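Local coordinates for protein probable 3-hydroxybutyryl-CoA dehydrogenase (Escherichia coli, PDB 3MOG) that catalyses the NAD-dependent oxidation of 3-hydroxyadipyl-CoA to 3-oxoadipyl-CoA in the breakdown of phenylacetate, at residues Q239-F243 / Q265-V269. Residues are numbered along the deposited sequence; the frame is centred on the assembly and turned at random.
Sequences QDVNF and QQELV
Start with F243, Q265 and Q239, which give up the most surface where two helical turns cross, 137° between their N-to-C directions (signed crossing angle -137°), their axes 9.4 Å apart at closest approach. The CA atoms of D240 and V269 lie 5.5 Å apart, those of F243 and Q265 6.9 Å. F243, chi1 t, lays one ring face over the backbone of Q266, a CH-pi contact with CA 4.1 Å from the ring centroid, while Q265 OE1 lies at the ring edge, 3.3 Å from F243 CD1. Q265 reaches across with chi1 and chi2 both t, and its NE2 donates to N242 OD1 (2.8 Å) and to Q239 OE1 (3.2 Å); a water bridges Q265 OE1 and N242 OD1. Q239, folded m,m, turns its NE2 to D235 and T234. V269 CG2 packs 3.5 Å from Q239 O and 3.9 Å from F243 CB. Polar and apolar contacts thus join helices 239-252 and 263-270 in the first of the chain's two 3-hydroxyacyl-CoA dehydrogenase C-terminal-type regions. W203 of helix 196-207 packs on Q239, Q265 and L268, and W254 of a neighbouring subunit touches Q266.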
ATOM      1  N   GLN C 239      -9.259 -20.828  11.010  1.00 46.88           N
ATOM      2  CA  GLN C 239      -8.671 -20.037   9.936  1.00 52.16           C
ATOM      3  C   GLN C 239      -9.492 -18.808   9.595  1.00 53.91           C
ATOM      4  O   GLN C 239      -8.925 -17.750   9.373  1.00 50.22           O
ATOM      5  CB  GLN C 239      -8.438 -20.876   8.675  1.00 47.70           C
ATOM      6  CG  GLN C 239      -7.488 -22.051   8.878  1.00 45.18           C
ATOM      7  CD  GLN C 239      -6.075 -21.610   9.173  1.00 52.38           C
ATOM      8  OE1 GLN C 239      -5.679 -20.492   8.849  1.00 45.17           O
ATOM      9  NE2 GLN C 239      -5.299 -22.491   9.797  1.00 55.71           N
ATOM     10  N   ASP C 240     -10.817 -18.954   9.588  1.00 55.25           N
ATOM     11  CA  ASP C 240     -11.728 -17.832   9.360  1.00 55.47           C
ATOM     12  C   ASP C 240     -11.560 -16.704  10.378  1.00 51.30           C
ATOM     13  O   ASP C 240     -11.546 -15.539   9.998  1.00 54.74           O
ATOM     14  CB  ASP C 240     -13.195 -18.301   9.285  1.00 53.04           C
ATOM     15  CG  ASP C 240     -13.666 -19.036  10.556  1.00 56.64           C
ATOM     16  OD1 ASP C 240     -12.836 -19.583  11.320  1.00 58.99           O
ATOM     17  OD2 ASP C 240     -14.889 -19.066  10.785  1.00 67.22           O
ATOM     18  N   VAL C 241     -11.405 -17.059  11.654  1.00 50.54           N
ATOM     19  CA  VAL C 241     -11.315 -16.076  12.740  1.00 51.91           C
ATOM     20  C   VAL C 241      -9.966 -15.344  12.709  1.00 53.07           C
ATOM     21  O   VAL C 241      -9.922 -14.108  12.758  1.00 58.62           O
ATOM     22  CB  VAL C 241     -11.563 -16.734  14.134  1.00 56.56           C
ATOM     23  CG1 VAL C 241     -11.493 -15.698  15.270  1.00 50.56           C
ATOM     24  CG2 VAL C 241     -12.924 -17.458  14.166  1.00 53.64           C
ATOM     25  N   ASN C 242      -8.880 -16.109  12.580  1.00 44.83           N
ATOM     26  CA  ASN C 242      -7.527 -15.558  12.633  1.00 47.89           C
ATOM     27  C   ASN C 242      -7.241 -14.681  11.419  1.00 47.11           C
ATOM     28  O   ASN C 242      -6.616 -13.631  11.555  1.00 47.67           O
ATOM     29  CB  ASN C 242      -6.507 -16.688  12.856  1.00 43.81           C
ATOM     30  CG  ASN C 242      -5.054 -16.240  12.755  1.00 47.47           C
ATOM     31  OD1 ASN C 242      -4.473 -16.225  11.662  1.00 46.24           O
ATOM     32  ND2 ASN C 242      -4.432 -15.947  13.909  1.00 42.12           N
ATOM     33  N   PHE C 243      -7.756 -15.094  10.256  1.00 49.79           N
ATOM     34  CA  PHE C 243      -7.615 -14.354   8.999  1.00 47.96           C
ATOM     35  C   PHE C 243      -8.415 -13.064   9.038  1.00 51.34           C
ATOM     36  O   PHE C 243      -7.993 -12.056   8.459  1.00 57.46           O
ATOM     37  CB  PHE C 243      -8.071 -15.219   7.813  1.00 48.94           C
ATOM     38  CG  PHE C 243      -7.904 -14.572   6.447  1.00 38.16           C
ATOM     39  CD1 PHE C 243      -6.648 -14.460   5.862  1.00 39.40           C
ATOM     40  CD2 PHE C 243      -9.016 -14.147   5.726  1.00 46.63           C
ATOM     41  CE1 PHE C 243      -6.481 -13.902   4.590  1.00 42.26           C
ATOM     42  CE2 PHE C 243      -8.875 -13.577   4.444  1.00 34.76           C
ATOM     43  CZ  PHE C 243      -7.605 -13.452   3.877  1.00 41.93           C
ATOM     44  N   GLN C 265      -3.356 -18.489   3.452  1.00 51.12           N
ATOM     45  CA  GLN C 265      -4.433 -18.489   4.441  1.00 51.79           C
ATOM     46  C   GLN C 265      -5.787 -18.211   3.803  1.00 51.25           C
ATOM     47  O   GLN C 265      -6.757 -18.908   4.096  1.00 57.23           O
ATOM     48  CB  GLN C 265      -4.172 -17.514   5.596  1.00 48.01           C
ATOM     49  CG  GLN C 265      -5.074 -17.802   6.799  1.00 54.14           C
ATOM     50  CD  GLN C 265      -4.829 -16.895   7.993  1.00 53.82           C
ATOM     51  OE1 GLN C 265      -4.375 -15.758   7.847  1.00 51.88           O
ATOM     52  NE2 GLN C 265      -5.169 -17.387   9.188  1.00 45.58           N
ATOM     53  N   GLN C 266      -5.837 -17.196   2.941  1.00 50.05           N
ATOM     54  CA  GLN C 266      -7.054 -16.839   2.211  1.00 48.74           C
ATOM     55  C   GLN C 266      -7.630 -18.062   1.511  1.00 50.40           C
ATOM     56  O   GLN C 266      -8.813 -18.331   1.630  1.00 46.06           O
ATOM     57  CB  GLN C 266      -6.789 -15.740   1.161  1.00 50.21           C
ATOM     58  CG  GLN C 266      -8.088 -15.230   0.516  1.00 43.94           C
ATOM     59  CD  GLN C 266      -7.918 -14.072  -0.438  1.00 45.16           C
ATOM     60  OE1 GLN C 266      -8.476 -13.004  -0.215  1.00 64.48           O
ATOM     61  NE2 GLN C 266      -7.168 -14.278  -1.518  1.00 46.65           N
ATOM     62  N   GLU C 267      -6.775 -18.788   0.790  1.00 54.25           N
ATOM     63  CA  GLU C 267      -7.168 -20.020   0.099  1.00 58.02           C
ATOM     64  C   GLU C 267      -7.831 -21.043   1.016  1.00 58.26           C
ATOM     65  O   GLU C 267      -8.827 -21.659   0.624  1.00 52.18           O
ATOM     66  CB  GLU C 267      -5.966 -20.657  -0.608  1.00 57.64           C
ATOM     67  CG  GLU C 267      -6.336 -21.688  -1.651  1.00 66.36           C
ATOM     68  CD  GLU C 267      -6.573 -21.093  -3.032  1.00 70.60           C
ATOM     69  OE1 GLU C 267      -7.055 -19.937  -3.143  1.00 60.99           O
ATOM     70  OE2 GLU C 267      -6.273 -21.806  -4.013  1.00 71.12           O
ATOM     71  N   LEU C 268      -7.289 -21.202   2.229  1.00 53.78           N
ATOM     72  CA  LEU C 268      -7.853 -22.125   3.214  1.00 53.74           C
ATOM     73  C   LEU C 268      -9.236 -21.690   3.714  1.00 57.08           C
ATOM     74  O   LEU C 268     -10.101 -22.538   3.968  1.00 62.94           O
ATOM     75  CB  LEU C 268      -6.900 -22.334   4.400  1.00 49.43           C
ATOM     76  CG  LEU C 268      -5.558 -23.070   4.216  1.00 56.97           C
ATOM     77  CD1 LEU C 268      -4.873 -23.196   5.577  1.00 49.86           C
ATOM     78  CD2 LEU C 268      -5.696 -24.452   3.568  1.00 48.11           C
ATOM     79  N   VAL C 269      -9.443 -20.379   3.842  1.00 51.05           N
ATOM     80  CA  VAL C 269     -10.718 -19.834   4.328  1.00 53.66           C
ATOM     81  C   VAL C 269     -11.817 -19.954   3.273  1.00 53.55           C
ATOM     82  O   VAL C 269     -12.895 -20.480   3.546  1.00 57.06           O
ATOM     83  CB  VAL C 269     -10.587 -18.356   4.790  1.00 55.21           C
ATOM     84  CG1 VAL C 269     -11.965 -17.777   5.209  1.00 42.09           C
ATOM     85  CG2 VAL C 269      -9.560 -18.239   5.934  1.00 52.51           C
TER
HETATM   86  O   HOH W   1      -3.120 -14.881  10.196  1.00 44.30           O